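Local coordinates for protein BRIC1 (Synthetic construct, PDB 6FF6) that is a computationally designed repeat protein that folds into a novel, corrugated all-helical architecture, at residues 178-190 / 234-246. Numbering follows the deposited sequence.
Sequences TILQETTHLMENL and FEYICNALRQLAL
F234 lays its ring between the side chain of I179 and the sulfur of C238, at the start of a contact in which the segments 178-190 and 234-246 run nearly parallel, their axes 16° apart and 9.6 Å at closest approach. With CG anti to the backbone N (chi1 175°), the phenylalanine reaches across to helix 178-196. Outward from CB, the side chain meets that helix atom by atom: CB and CG lie by I179 CG2, CD1 comes 3.5 Å from T183 OG1, CE1 meets the carbonyl O of I179, and CZ closes on E182 CB, which sits in the ring plane at the edge. Over one face stands I179 CG1, 4.1 Å from the ring centroid in a CH-pi contact, and C238 SG lies over the opposite face, toward the rim.

T183 OG1 donates to I179 O at 3.0 Å, meeting that oxygen from the face opposite the T183 N donor, and Q219 of helix 203-224 bonds the same hydroxyl. The methyl CG2 turns to I237 CG2. A valine here would keep a methyl on I237 but would probably leave Q219 without its hydroxyl mate and I179 O with one donor fewer.

One turn on, L241 is a knob in the hole formed by T183, L186, M187 and L190; its CD1 is 3.6 Å from L186 CB, and its CD2 meets L190 CD1. L186 CD1 touches C238 SG and comes to the guanidinium edge of R242, 3.5 Å from NE. L190 ends the row with CD2 against A245. No hydrogen bond crosses between the two segments; the contact is mainly apolar side-chain packing. Helix 231-247 thus packs alongside helix 178-196, with helix 203-224 touching both through I179 and I237, while helix 155-174 meets helix 178-196 through T184 and E188.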
loop_
_atom_site.group_PDB
_atom_site.type_symbol
_atom_site.label_atom_id
_atom_site.label_comp_id
_atom_site.label_asym_id
_atom_site.label_seq_id
_atom_site.Cartn_x
_atom_site.Cartn_y
_atom_site.Cartn_z
ATOM N N THR A 178 1.175 -8.217 -20.333
ATOM C CA THR A 178 0.520 -7.871 -21.598
ATOM C C THR A 178 -0.249 -9.051 -22.213
ATOM O O THR A 178 -1.412 -8.873 -22.578
ATOM C CB THR A 178 1.554 -7.243 -22.563
ATOM O OG1 THR A 178 1.944 -5.964 -22.065
ATOM C CG2 THR A 178 1.044 -7.097 -23.995
ATOM N N ILE A 179 0.383 -10.240 -22.319
ATOM C CA ILE A 179 -0.238 -11.436 -22.894
ATOM C C ILE A 179 -1.486 -11.849 -22.100
ATOM O O ILE A 179 -2.522 -12.069 -22.719
ATOM C CB ILE A 179 0.789 -12.574 -23.088
ATOM C CG1 ILE A 179 1.619 -12.306 -24.340
ATOM C CG2 ILE A 179 0.134 -13.931 -23.184
ATOM C CD1 ILE A 179 2.898 -13.107 -24.463
ATOM N N LEU A 180 -1.398 -11.924 -20.755
ATOM C CA LEU A 180 -2.537 -12.301 -19.868
ATOM C C LEU A 180 -3.674 -11.290 -19.942
ATOM O O LEU A 180 -4.848 -11.680 -19.982
ATOM C CB LEU A 180 -2.102 -12.525 -18.394
ATOM C CG LEU A 180 -3.191 -12.853 -17.343
ATOM C CD1 LEU A 180 -3.887 -14.183 -17.636
ATOM C CD2 LEU A 180 -2.615 -12.829 -15.952
ATOM N N GLN A 181 -3.308 -9.995 -19.952
ATOM C CA GLN A 181 -4.251 -8.893 -20.000
ATOM C C GLN A 181 -5.051 -8.956 -21.260
ATOM O O GLN A 181 -6.267 -8.888 -21.186
ATOM C CB GLN A 181 -3.520 -7.558 -19.896
ATOM C CG GLN A 181 -4.451 -6.369 -19.753
ATOM C CD GLN A 181 -3.726 -5.060 -19.922
ATOM O OE1 GLN A 181 -2.767 -4.942 -20.706
ATOM N NE2 GLN A 181 -4.201 -4.036 -19.219
ATOM N N GLU A 182 -4.384 -9.120 -22.409
ATOM C CA GLU A 182 -5.037 -9.190 -23.703
ATOM C C GLU A 182 -6.016 -10.341 -23.824
ATOM O O GLU A 182 -7.132 -10.118 -24.289
ATOM C CB GLU A 182 -4.005 -9.207 -24.826
ATOM C CG GLU A 182 -3.308 -7.865 -25.015
ATOM C CD GLU A 182 -4.242 -6.670 -25.044
ATOM O OE1 GLU A 182 -4.388 -6.011 -23.988
ATOM O OE2 GLU A 182 -4.855 -6.415 -26.109
ATOM N N THR A 183 -5.621 -11.560 -23.377
ATOM C CA THR A 183 -6.452 -12.757 -23.412
ATOM C C THR A 183 -7.723 -12.534 -22.632
ATOM O O THR A 183 -8.806 -12.798 -23.150
ATOM C CB THR A 183 -5.682 -13.986 -22.918
ATOM O OG1 THR A 183 -4.502 -14.125 -23.692
ATOM C CG2 THR A 183 -6.490 -15.267 -23.049
ATOM N N THR A 184 -7.590 -12.055 -21.383
ATOM C CA THR A 184 -8.704 -11.746 -20.492
ATOM C C THR A 184 -9.570 -10.622 -21.050
ATOM O O THR A 184 -10.785 -10.714 -20.952
ATOM C CB THR A 184 -8.207 -11.406 -19.107
ATOM O OG1 THR A 184 -7.138 -10.481 -19.206
ATOM C CG2 THR A 184 -7.763 -12.602 -18.328
ATOM N N HIS A 185 -8.964 -9.584 -21.663
ATOM C CA HIS A 185 -9.721 -8.471 -22.239
ATOM C C HIS A 185 -10.642 -8.916 -23.357
ATOM O O HIS A 185 -11.797 -8.489 -23.399
ATOM C CB HIS A 185 -8.820 -7.348 -22.757
ATOM C CG HIS A 185 -9.503 -6.006 -22.792
ATOM N ND1 HIS A 185 -10.818 -5.837 -22.356
ATOM C CD2 HIS A 185 -9.004 -4.793 -23.128
ATOM C CE1 HIS A 185 -11.075 -4.542 -22.469
ATOM N NE2 HIS A 185 -10.016 -3.872 -22.929
ATOM N N LEU A 186 -10.133 -9.765 -24.268
ATOM C CA LEU A 186 -10.926 -10.286 -25.369
ATOM C C LEU A 186 -12.109 -11.101 -24.878
ATOM O O LEU A 186 -13.199 -10.965 -25.432
ATOM C CB LEU A 186 -10.071 -11.101 -26.323
ATOM C CG LEU A 186 -9.135 -10.302 -27.204
ATOM C CD1 LEU A 186 -8.187 -11.202 -27.915
ATOM C CD2 LEU A 186 -9.894 -9.472 -28.223
ATOM N N MET A 187 -11.909 -11.921 -23.828
ATOM C CA MET A 187 -12.978 -12.719 -23.249
ATOM C C MET A 187 -13.969 -11.780 -22.536
ATOM O O MET A 187 -15.178 -11.971 -22.650
ATOM C CB MET A 187 -12.397 -13.763 -22.294
ATOM C CG MET A 187 -13.415 -14.677 -21.677
ATOM S SD MET A 187 -12.557 -15.897 -20.668
ATOM C CE MET A 187 -13.857 -16.854 -20.128
ATOM N N GLU A 188 -13.453 -10.739 -21.851
ATOM C CA GLU A 188 -14.253 -9.742 -21.139
ATOM C C GLU A 188 -15.249 -9.052 -22.058
ATOM O O GLU A 188 -16.413 -8.929 -21.692
ATOM C CB GLU A 188 -13.348 -8.705 -20.467
ATOM C CG GLU A 188 -14.087 -7.699 -19.609
ATOM C CD GLU A 188 -13.286 -6.486 -19.192
ATOM O OE1 GLU A 188 -12.230 -6.224 -19.806
ATOM O OE2 GLU A 188 -13.723 -5.782 -18.257
ATOM N N ASN A 189 -14.803 -8.596 -23.232
ATOM C CA ASN A 189 -15.682 -7.943 -24.200
ATOM C C ASN A 189 -16.828 -8.869 -24.630
ATOM O O ASN A 189 -17.974 -8.419 -24.706
ATOM C CB ASN A 189 -14.884 -7.428 -25.397
ATOM C CG ASN A 189 -14.054 -6.204 -25.098
ATOM O OD1 ASN A 189 -14.321 -5.428 -24.166
ATOM N ND2 ASN A 189 -13.029 -5.995 -25.899
ATOM N N LEU A 190 -16.519 -10.172 -24.846
ATOM C CA LEU A 190 -17.489 -11.220 -25.179
ATOM C C LEU A 190 -18.431 -11.445 -23.992
ATOM O O LEU A 190 -19.634 -11.587 -24.192
ATOM C CB LEU A 190 -16.784 -12.538 -25.565
ATOM C CG LEU A 190 -15.979 -12.524 -26.876
ATOM C CD1 LEU A 190 -15.127 -13.763 -27.010
ATOM C CD2 LEU A 190 -16.882 -12.449 -28.059
ATOM N N PHE A 234 -1.321 -17.997 -27.229
ATOM C CA PHE A 234 -1.814 -16.634 -27.210
ATOM C C PHE A 234 -2.440 -16.278 -28.535
ATOM O O PHE A 234 -3.575 -15.798 -28.549
ATOM C CB PHE A 234 -0.691 -15.652 -26.876
ATOM C CG PHE A 234 -1.100 -14.194 -26.965
ATOM C CD1 PHE A 234 -1.975 -13.638 -26.031
ATOM C CD2 PHE A 234 -0.600 -13.373 -27.972
ATOM C CE1 PHE A 234 -2.317 -12.282 -26.089
ATOM C CE2 PHE A 234 -0.945 -12.019 -28.028
ATOM C CZ PHE A 234 -1.808 -11.486 -27.091
ATOM N N GLU A 235 -1.718 -16.539 -29.646
ATOM C CA GLU A 235 -2.204 -16.261 -30.984
ATOM C C GLU A 235 -3.432 -17.120 -31.318
ATOM O O GLU A 235 -4.408 -16.632 -31.906
ATOM C CB GLU A 235 -1.083 -16.467 -32.006
ATOM C CG GLU A 235 0.055 -15.459 -31.894
ATOM C CD GLU A 235 0.941 -15.304 -33.116
ATOM O OE1 GLU A 235 0.590 -15.836 -34.197
ATOM O OE2 GLU A 235 1.986 -14.623 -32.994
ATOM N N TYR A 236 -3.387 -18.398 -30.921
ATOM C CA TYR A 236 -4.477 -19.333 -31.150
ATOM C C TYR A 236 -5.765 -18.829 -30.464
ATOM O O TYR A 236 -6.783 -18.661 -31.143
ATOM C CB TYR A 236 -4.082 -20.756 -30.671
ATOM C CG TYR A 236 -5.256 -21.692 -30.469
ATOM C CD1 TYR A 236 -5.870 -22.323 -31.551
ATOM C CD2 TYR A 236 -5.781 -21.916 -29.200
ATOM C CE1 TYR A 236 -6.984 -23.145 -31.372
ATOM C CE2 TYR A 236 -6.895 -22.728 -29.011
ATOM C CZ TYR A 236 -7.490 -23.346 -30.098
ATOM O OH TYR A 236 -8.584 -24.150 -29.882
ATOM N N ILE A 237 -5.701 -18.548 -29.141
ATOM C CA ILE A 237 -6.870 -18.120 -28.385
ATOM C C ILE A 237 -7.370 -16.738 -28.800
ATOM O O ILE A 237 -8.578 -16.516 -28.800
ATOM C CB ILE A 237 -6.668 -18.248 -26.847
ATOM C CG1 ILE A 237 -8.009 -18.445 -26.136
ATOM C CG2 ILE A 237 -5.840 -17.125 -26.238
ATOM C CD1 ILE A 237 -8.654 -19.825 -26.412
ATOM N N CYS A 238 -6.473 -15.829 -29.168
ATOM C CA CYS A 238 -6.909 -14.513 -29.590
ATOM C C CYS A 238 -7.595 -14.565 -30.946
ATOM O O CYS A 238 -8.591 -13.863 -31.133
ATOM C CB CYS A 238 -5.766 -13.512 -29.548
ATOM S SG CYS A 238 -5.170 -13.154 -27.869
ATOM N N ASN A 239 -7.144 -15.459 -31.856
ATOM C CA ASN A 239 -7.844 -15.636 -33.130
ATOM C C ASN A 239 -9.241 -16.217 -32.848
ATOM O O ASN A 239 -10.218 -15.721 -33.388
ATOM C CB ASN A 239 -7.090 -16.587 -34.088
ATOM C CG ASN A 239 -5.815 -16.084 -34.712
ATOM O OD1 ASN A 239 -5.562 -14.880 -34.847
ATOM N ND2 ASN A 239 -4.991 -17.033 -35.134
ATOM N N ALA A 240 -9.321 -17.258 -32.005
ATOM C CA ALA A 240 -10.561 -17.913 -31.627
ATOM C C ALA A 240 -11.542 -16.954 -30.943
ATOM O O ALA A 240 -12.728 -17.021 -31.254
ATOM C CB ALA A 240 -10.270 -19.101 -30.731
ATOM N N LEU A 241 -11.058 -16.053 -30.037
ATOM C CA LEU A 241 -11.905 -15.074 -29.333
ATOM C C LEU A 241 -12.440 -14.001 -30.274
ATOM O O LEU A 241 -13.603 -13.614 -30.156
ATOM C CB LEU A 241 -11.188 -14.435 -28.130
ATOM C CG LEU A 241 -10.882 -15.356 -26.927
ATOM C CD1 LEU A 241 -9.950 -14.687 -25.964
ATOM C CD2 LEU A 241 -12.134 -15.810 -26.215
ATOM N N ARG A 242 -11.612 -13.535 -31.215
ATOM C CA ARG A 242 -12.034 -12.532 -32.199
ATOM C C ARG A 242 -12.987 -13.126 -33.244
ATOM O O ARG A 242 -13.859 -12.416 -33.748
ATOM C CB ARG A 242 -10.827 -11.858 -32.851
ATOM C CG ARG A 242 -10.141 -10.916 -31.891
ATOM C CD ARG A 242 -8.793 -10.471 -32.398
ATOM N NE ARG A 242 -7.905 -10.146 -31.281
ATOM C CZ ARG A 242 -6.652 -9.730 -31.416
ATOM N NH1 ARG A 242 -6.120 -9.578 -32.624
ATOM N NH2 ARG A 242 -5.918 -9.462 -30.343
ATOM N N GLN A 243 -12.825 -14.438 -33.542
ATOM C CA GLN A 243 -13.657 -15.230 -34.449
ATOM C C GLN A 243 -15.068 -15.268 -33.857
ATOM O O GLN A 243 -16.037 -15.010 -34.561
ATOM C CB GLN A 243 -13.069 -16.654 -34.550
ATOM C CG GLN A 243 -13.837 -17.655 -35.400
ATOM C CD GLN A 243 -13.567 -17.485 -36.862
ATOM O OE1 GLN A 243 -12.487 -17.055 -37.285
ATOM N NE2 GLN A 243 -14.549 -17.828 -37.670
ATOM N N LEU A 244 -15.166 -15.545 -32.554
ATOM C CA LEU A 244 -16.415 -15.585 -31.800
ATOM C C LEU A 244 -17.085 -14.224 -31.724
ATOM O O LEU A 244 -18.303 -14.165 -31.724
ATOM C CB LEU A 244 -16.135 -16.081 -30.394
ATOM C CG LEU A 244 -17.142 -17.015 -29.790
ATOM C CD1 LEU A 244 -17.146 -18.361 -30.515
ATOM C CD2 LEU A 244 -16.825 -17.219 -28.337
ATOM N N ALA A 245 -16.302 -13.134 -31.669
ATOM C CA ALA A 245 -16.799 -11.754 -31.634
ATOM C C ALA A 245 -17.512 -11.395 -32.922
ATOM O O ALA A 245 -18.356 -10.498 -32.933
ATOM C CB ALA A 245 -15.646 -10.788 -31.398
ATOM N N LEU A 246 -17.145 -12.084 -34.006
ATOM C CA LEU A 246 -17.721 -11.926 -35.337
ATOM C C LEU A 246 -18.897 -12.886 -35.476
ATOM O O LEU A 246 -19.969 -12.467 -35.910
ATOM C CB LEU A 246 -16.659 -12.231 -36.430
ATOM C CG LEU A 246 -15.435 -11.295 -36.545
ATOM C CD1 LEU A 246 -14.265 -11.980 -37.251
ATOM C CD2 LEU A 246 -15.794 -10.001 -37.255
#